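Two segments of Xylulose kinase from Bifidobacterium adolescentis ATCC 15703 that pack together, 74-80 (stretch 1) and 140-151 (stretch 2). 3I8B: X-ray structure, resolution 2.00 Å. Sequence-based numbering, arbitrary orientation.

Stretch 1, residues 74-80: QHGMVIL
Stretch 2, residues 140-151: ASYTLTKVAWVA

Stretch 1 runs from a loop into a β-strand that includes Val-78 to Leu-80; His-75 (phi/psi 75/-33) is at the corner of a tight, γ-like turn, in which Gly-76 N donates to Gln-74 O at 2.8 Å. Stretch 2 enters a helix at Thr-143 with Tyr-142 as N-cap, and the helix continues beyond Ala-151. The stretches come closest at His-75 and Thr-143, whose CA atoms lie 4.9 Å apart; from there both advance together, so Met-77 reaches Lys-146, Val-147 and Val-150, and Ile-79 also reaches Val-150.

One hydrogen bond joins the stretches: Thr-143 OG1 (chi1 -41°, m) donates to His-75 O at 2.8 Å, a short hydroxyl satisfying a loop carbonyl. The CA-to-CB bond of His-75 (chi1 -46°, m) points toward stretch 2. Tyr-142 CD1 lies over one face of its ring; the two flat, polarizable rings make van der Waals contact obliquely, with planes at 44° and centroids 5.0 Å apart.

Selenomethionine Met-77 (t, t, p) supplies a long, flexible apolar arm: SE lies 4.0 Å from Val-147 CG2, and CE 3.8 Å from Val-150 CG2. Its CB meets Lys-146 CB at 3.7 Å; the CA-to-CB bond of Lys-146 points toward stretch 1, and its chain (m, m, t, t) takes the charged end to Ala-140, NZ donating to Ala-140 O at 2.8 Å. Ile-79 (p, t) extends the apolar seam, CD1 to Val-150 CG1 at 4.4 Å; both valines are t.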

ATOM      1  N   GLN A  74       2.758  -2.458  -4.367  1.00 12.19           N
ATOM      2  CA  GLN A  74       1.941  -3.617  -4.007  1.00 10.85           C
ATOM      3  C   GLN A  74       1.222  -4.243  -5.204  1.00 10.81           C
ATOM      4  O   GLN A  74       1.109  -3.616  -6.256  1.00 11.10           O
ATOM      5  CB  GLN A  74       0.935  -3.255  -2.907  1.00 10.94           C
ATOM      6  CG  GLN A  74       1.575  -2.780  -1.589  1.00 12.02           C
ATOM      7  CD  GLN A  74       0.658  -2.947  -0.376  1.00 16.96           C
ATOM      8  OE1 GLN A  74       0.155  -4.051  -0.085  1.00 17.61           O
ATOM      9  NE2 GLN A  74       0.451  -1.859   0.350  1.00 13.02           N
ATOM     10  N   HIS A  75       0.785  -5.496  -5.042  1.00 10.26           N
ATOM     11  CA  HIS A  75      -0.221  -6.129  -5.916  1.00 11.82           C
ATOM     12  C   HIS A  75       0.258  -6.574  -7.305  1.00 13.00           C
ATOM     13  O   HIS A  75      -0.235  -7.564  -7.842  1.00 13.46           O
ATOM     14  CB  HIS A  75      -1.460  -5.214  -6.060  1.00  8.46           C
ATOM     15  CG  HIS A  75      -1.947  -4.648  -4.759  1.00 10.82           C
ATOM     16  ND1 HIS A  75      -1.991  -3.293  -4.500  1.00 11.17           N
ATOM     17  CD2 HIS A  75      -2.402  -5.256  -3.637  1.00 11.36           C
ATOM     18  CE1 HIS A  75      -2.464  -3.089  -3.283  1.00  7.78           C
ATOM     19  NE2 HIS A  75      -2.709  -4.265  -2.734  1.00 14.25           N
ATOM     20  N   GLY A  76       1.211  -5.846  -7.888  1.00 10.18           N
ATOM     21  CA  GLY A  76       1.633  -6.128  -9.247  1.00  7.51           C
ATOM     22  C   GLY A  76       1.792  -7.613  -9.532  1.00  9.97           C
ATOM     23  O   GLY A  76       2.553  -8.326  -8.849  1.00  8.84           O
HETATM   24  N   MSE A  77       1.102  -8.088 -10.564  1.00  9.02           N
HETATM   25  CA  MSE A  77       1.133  -9.507 -10.914  1.00  8.94           C
HETATM   26  C   MSE A  77       2.305  -9.852 -11.836  1.00  9.45           C
HETATM   27  O   MSE A  77       2.320  -9.437 -12.997  1.00 11.32           O
HETATM   28  CB  MSE A  77      -0.180  -9.925 -11.604  1.00  9.65           C
HETATM   29  CG  MSE A  77      -0.171 -11.365 -12.110  1.00  9.82           C
HETATM   30 SE   MSE A  77      -1.363 -11.720 -13.664  1.00 21.46          SE
HETATM   31  CE  MSE A  77      -0.367 -10.719 -15.053  1.00  9.46           C
ATOM     32  N   VAL A  78       3.266 -10.618 -11.319  1.00  7.03           N
ATOM     33  CA  VAL A  78       4.336 -11.188 -12.139  1.00  9.28           C
ATOM     34  C   VAL A  78       4.125 -12.698 -12.316  1.00  9.34           C
ATOM     35  O   VAL A  78       4.215 -13.477 -11.354  1.00  6.04           O
ATOM     36  CB  VAL A  78       5.743 -10.960 -11.527  1.00  8.22           C
ATOM     37  CG1 VAL A  78       6.841 -11.543 -12.441  1.00  6.23           C
ATOM     38  CG2 VAL A  78       5.997  -9.473 -11.278  1.00 10.27           C
ATOM     39  N   ILE A  79       3.856 -13.120 -13.542  1.00  6.68           N
ATOM     40  CA  ILE A  79       3.702 -14.550 -13.789  1.00  6.35           C
ATOM     41  C   ILE A  79       4.855 -15.133 -14.598  1.00 10.12           C
ATOM     42  O   ILE A  79       5.269 -14.574 -15.622  1.00  9.67           O
ATOM     43  CB  ILE A  79       2.323 -14.921 -14.402  1.00  7.84           C
ATOM     44  CG1 ILE A  79       2.007 -14.042 -15.616  1.00 10.33           C
ATOM     45  CG2 ILE A  79       1.230 -14.794 -13.361  1.00  8.36           C
ATOM     46  CD1 ILE A  79       0.730 -14.503 -16.394  1.00  7.13           C
ATOM     47  N   LEU A  80       5.359 -16.271 -14.110  1.00  8.36           N
ATOM     48  CA  LEU A  80       6.524 -16.949 -14.657  1.00  7.88           C
ATOM     49  C   LEU A  80       6.149 -18.318 -15.183  1.00 11.24           C
ATOM     50  O   LEU A  80       5.293 -19.007 -14.590  1.00  9.87           O
ATOM     51  CB  LEU A  80       7.577 -17.135 -13.562  1.00  8.86           C
ATOM     52  CG  LEU A  80       7.988 -15.884 -12.798  1.00  7.29           C
ATOM     53  CD1 LEU A  80       8.978 -16.237 -11.693  1.00  6.61           C
ATOM     54  CD2 LEU A  80       8.584 -14.897 -13.801  1.00  8.21           C
ATOM     55  N   ALA A 140      -9.791  -3.635  -8.509  1.00 11.99           N
ATOM     56  CA  ALA A 140      -8.912  -3.882  -9.648  1.00 12.93           C
ATOM     57  C   ALA A 140      -7.433  -3.963  -9.269  1.00 11.80           C
ATOM     58  O   ALA A 140      -6.645  -4.590  -9.979  1.00 12.40           O
ATOM     59  CB  ALA A 140      -9.118  -2.802 -10.710  1.00 13.20           C
ATOM     60  N   SER A 141      -7.050  -3.324  -8.168  1.00  9.75           N
ATOM     61  CA  SER A 141      -5.641  -3.316  -7.769  1.00 11.88           C
ATOM     62  C   SER A 141      -5.096  -4.706  -7.514  1.00 12.42           C
ATOM     63  O   SER A 141      -3.951  -5.004  -7.856  1.00 14.45           O
ATOM     64  CB  SER A 141      -5.429  -2.479  -6.502  1.00 12.59           C
ATOM     65  OG  SER A 141      -5.541  -1.101  -6.787  1.00 15.03           O
ATOM     66  N   TYR A 142      -5.919  -5.547  -6.893  1.00 11.87           N
ATOM     67  CA  TYR A 142      -5.446  -6.786  -6.295  1.00  8.12           C
ATOM     68  C   TYR A 142      -5.016  -7.885  -7.263  1.00  9.21           C
ATOM     69  O   TYR A 142      -5.592  -8.062  -8.337  1.00 12.41           O
ATOM     70  CB  TYR A 142      -6.459  -7.313  -5.281  1.00 10.05           C
ATOM     71  CG  TYR A 142      -6.806  -6.309  -4.209  1.00 14.10           C
ATOM     72  CD1 TYR A 142      -5.959  -5.235  -3.930  1.00 13.69           C
ATOM     73  CD2 TYR A 142      -7.973  -6.436  -3.463  1.00 11.58           C
ATOM     74  CE1 TYR A 142      -6.276  -4.311  -2.944  1.00 13.81           C
ATOM     75  CE2 TYR A 142      -8.291  -5.531  -2.479  1.00 13.01           C
ATOM     76  CZ  TYR A 142      -7.441  -4.471  -2.219  1.00 15.51           C
ATOM     77  OH  TYR A 142      -7.772  -3.572  -1.228  1.00 16.24           O
ATOM     78  N   THR A 143      -3.972  -8.612  -6.855  1.00 11.86           N
ATOM     79  CA  THR A 143      -3.291  -9.568  -7.707  1.00  8.93           C
ATOM     80  C   THR A 143      -4.242 -10.615  -8.295  1.00  9.89           C
ATOM     81  O   THR A 143      -4.177 -10.917  -9.482  1.00  8.92           O
ATOM     82  CB  THR A 143      -2.154 -10.301  -6.937  1.00  8.67           C
ATOM     83  OG1 THR A 143      -1.449  -9.363  -6.107  1.00 10.92           O
ATOM     84  CG2 THR A 143      -1.184 -10.965  -7.917  1.00  6.84           C
ATOM     85  N   LEU A 144      -5.091 -11.192  -7.453  1.00  7.24           N
ATOM     86  CA  LEU A 144      -6.025 -12.215  -7.923  1.00 10.45           C
ATOM     87  C   LEU A 144      -6.853 -11.710  -9.107  1.00 10.60           C
ATOM     88  O   LEU A 144      -7.154 -12.469 -10.024  1.00 11.19           O
ATOM     89  CB  LEU A 144      -6.961 -12.673  -6.801  1.00  7.95           C
ATOM     90  CG  LEU A 144      -7.889 -13.844  -7.156  1.00 11.31           C
ATOM     91  CD1 LEU A 144      -7.076 -15.092  -7.545  1.00  9.69           C
ATOM     92  CD2 LEU A 144      -8.818 -14.161  -5.989  1.00 11.45           C
ATOM     93  N   THR A 145      -7.217 -10.430  -9.094  1.00 11.44           N
ATOM     94  CA  THR A 145      -8.058  -9.895 -10.171  1.00 12.40           C
ATOM     95  C   THR A 145      -7.296  -9.876 -11.491  1.00 14.47           C
ATOM     96  O   THR A 145      -7.886 -10.092 -12.550  1.00 11.48           O
ATOM     97  CB  THR A 145      -8.638  -8.502  -9.856  1.00 11.99           C
ATOM     98  OG1 THR A 145      -7.640  -7.496 -10.077  1.00 13.55           O
ATOM     99  CG2 THR A 145      -9.123  -8.448  -8.408  1.00 11.82           C
ATOM    100  N   LYS A 146      -5.982  -9.659 -11.412  1.00 11.63           N
ATOM    101  CA  LYS A 146      -5.123  -9.660 -12.597  1.00 13.33           C
ATOM    102  C   LYS A 146      -5.039 -11.062 -13.194  1.00 12.09           C
ATOM    103  O   LYS A 146      -5.137 -11.245 -14.416  1.00 11.90           O
ATOM    104  CB  LYS A 146      -3.706  -9.180 -12.255  1.00 11.51           C
ATOM    105  CG  LYS A 146      -3.623  -7.851 -11.523  1.00 13.29           C
ATOM    106  CD  LYS A 146      -4.432  -6.744 -12.228  1.00  9.85           C
ATOM    107  CE  LYS A 146      -4.036  -5.379 -11.669  1.00  8.83           C
ATOM    108  NZ  LYS A 146      -4.919  -4.296 -12.183  1.00 11.42           N
ATOM    109  N   VAL A 147      -4.862 -12.048 -12.321  1.00  9.35           N
ATOM    110  CA  VAL A 147      -4.788 -13.435 -12.755  1.00  9.93           C
ATOM    111  C   VAL A 147      -6.106 -13.834 -13.401  1.00  9.45           C
ATOM    112  O   VAL A 147      -6.115 -14.454 -14.453  1.00 10.83           O
ATOM    113  CB  VAL A 147      -4.465 -14.388 -11.595  1.00  9.85           C
ATOM    114  CG1 VAL A 147      -4.448 -15.848 -12.091  1.00  6.42           C
ATOM    115  CG2 VAL A 147      -3.124 -13.999 -10.950  1.00 10.28           C
ATOM    116  N   ALA A 148      -7.210 -13.455 -12.764  1.00 10.58           N
ATOM    117  CA  ALA A 148      -8.546 -13.610 -13.343  1.00 11.91           C
ATOM    118  C   ALA A 148      -8.654 -13.020 -14.748  1.00 11.06           C
ATOM    119  O   ALA A 148      -9.194 -13.650 -15.658  1.00 13.11           O
ATOM    120  CB  ALA A 148      -9.580 -12.971 -12.442  1.00 10.01           C
ATOM    121  N   TRP A 149      -8.146 -11.808 -14.918  1.00 10.47           N
ATOM    122  CA  TRP A 149      -8.232 -11.118 -16.188  1.00 10.93           C
ATOM    123  C   TRP A 149      -7.461 -11.890 -17.255  1.00 11.53           C
ATOM    124  O   TRP A 149      -7.908 -12.018 -18.404  1.00 11.93           O
ATOM    125  CB  TRP A 149      -7.693  -9.687 -16.062  1.00 10.69           C
ATOM    126  CG  TRP A 149      -7.731  -8.950 -17.368  1.00 12.17           C
ATOM    127  CD1 TRP A 149      -8.698  -8.082 -17.792  1.00 11.16           C
ATOM    128  CD2 TRP A 149      -6.776  -9.040 -18.434  1.00 15.66           C
ATOM    129  NE1 TRP A 149      -8.399  -7.620 -19.049  1.00 13.79           N
ATOM    130  CE2 TRP A 149      -7.220  -8.187 -19.464  1.00 15.87           C
ATOM    131  CE3 TRP A 149      -5.571  -9.742 -18.604  1.00 12.15           C
ATOM    132  CZ2 TRP A 149      -6.514  -8.028 -20.657  1.00 15.54           C
ATOM    133  CZ3 TRP A 149      -4.874  -9.591 -19.785  1.00 12.86           C
ATOM    134  CH2 TRP A 149      -5.347  -8.737 -20.799  1.00 17.71           C
ATOM    135  N   VAL A 150      -6.296 -12.401 -16.872  1.00 10.06           N
ATOM    136  CA  VAL A 150      -5.465 -13.159 -17.794  1.00 11.93           C
ATOM    137  C   VAL A 150      -6.160 -14.461 -18.191  1.00 13.67           C
ATOM    138  O   VAL A 150      -6.076 -14.890 -19.345  1.00 10.64           O
ATOM    139  CB  VAL A 150      -4.069 -13.469 -17.197  1.00 12.43           C
ATOM    140  CG1 VAL A 150      -3.282 -14.360 -18.148  1.00  9.14           C
ATOM    141  CG2 VAL A 150      -3.309 -12.172 -16.923  1.00 12.44           C
ATOM    142  N   ALA A 151      -6.840 -15.096 -17.238  1.00 12.94           N
ATOM    143  CA  ALA A 151      -7.568 -16.325 -17.561  1.00 10.95           C
ATOM    144  C   ALA A 151      -8.688 -16.020 -18.546  1.00 12.81           C
ATOM    145  O   ALA A 151      -8.967 -16.804 -19.453  1.00 12.00           O
ATOM    146  CB  ALA A 151      -8.128 -16.979 -16.310  1.00 11.77           C
TER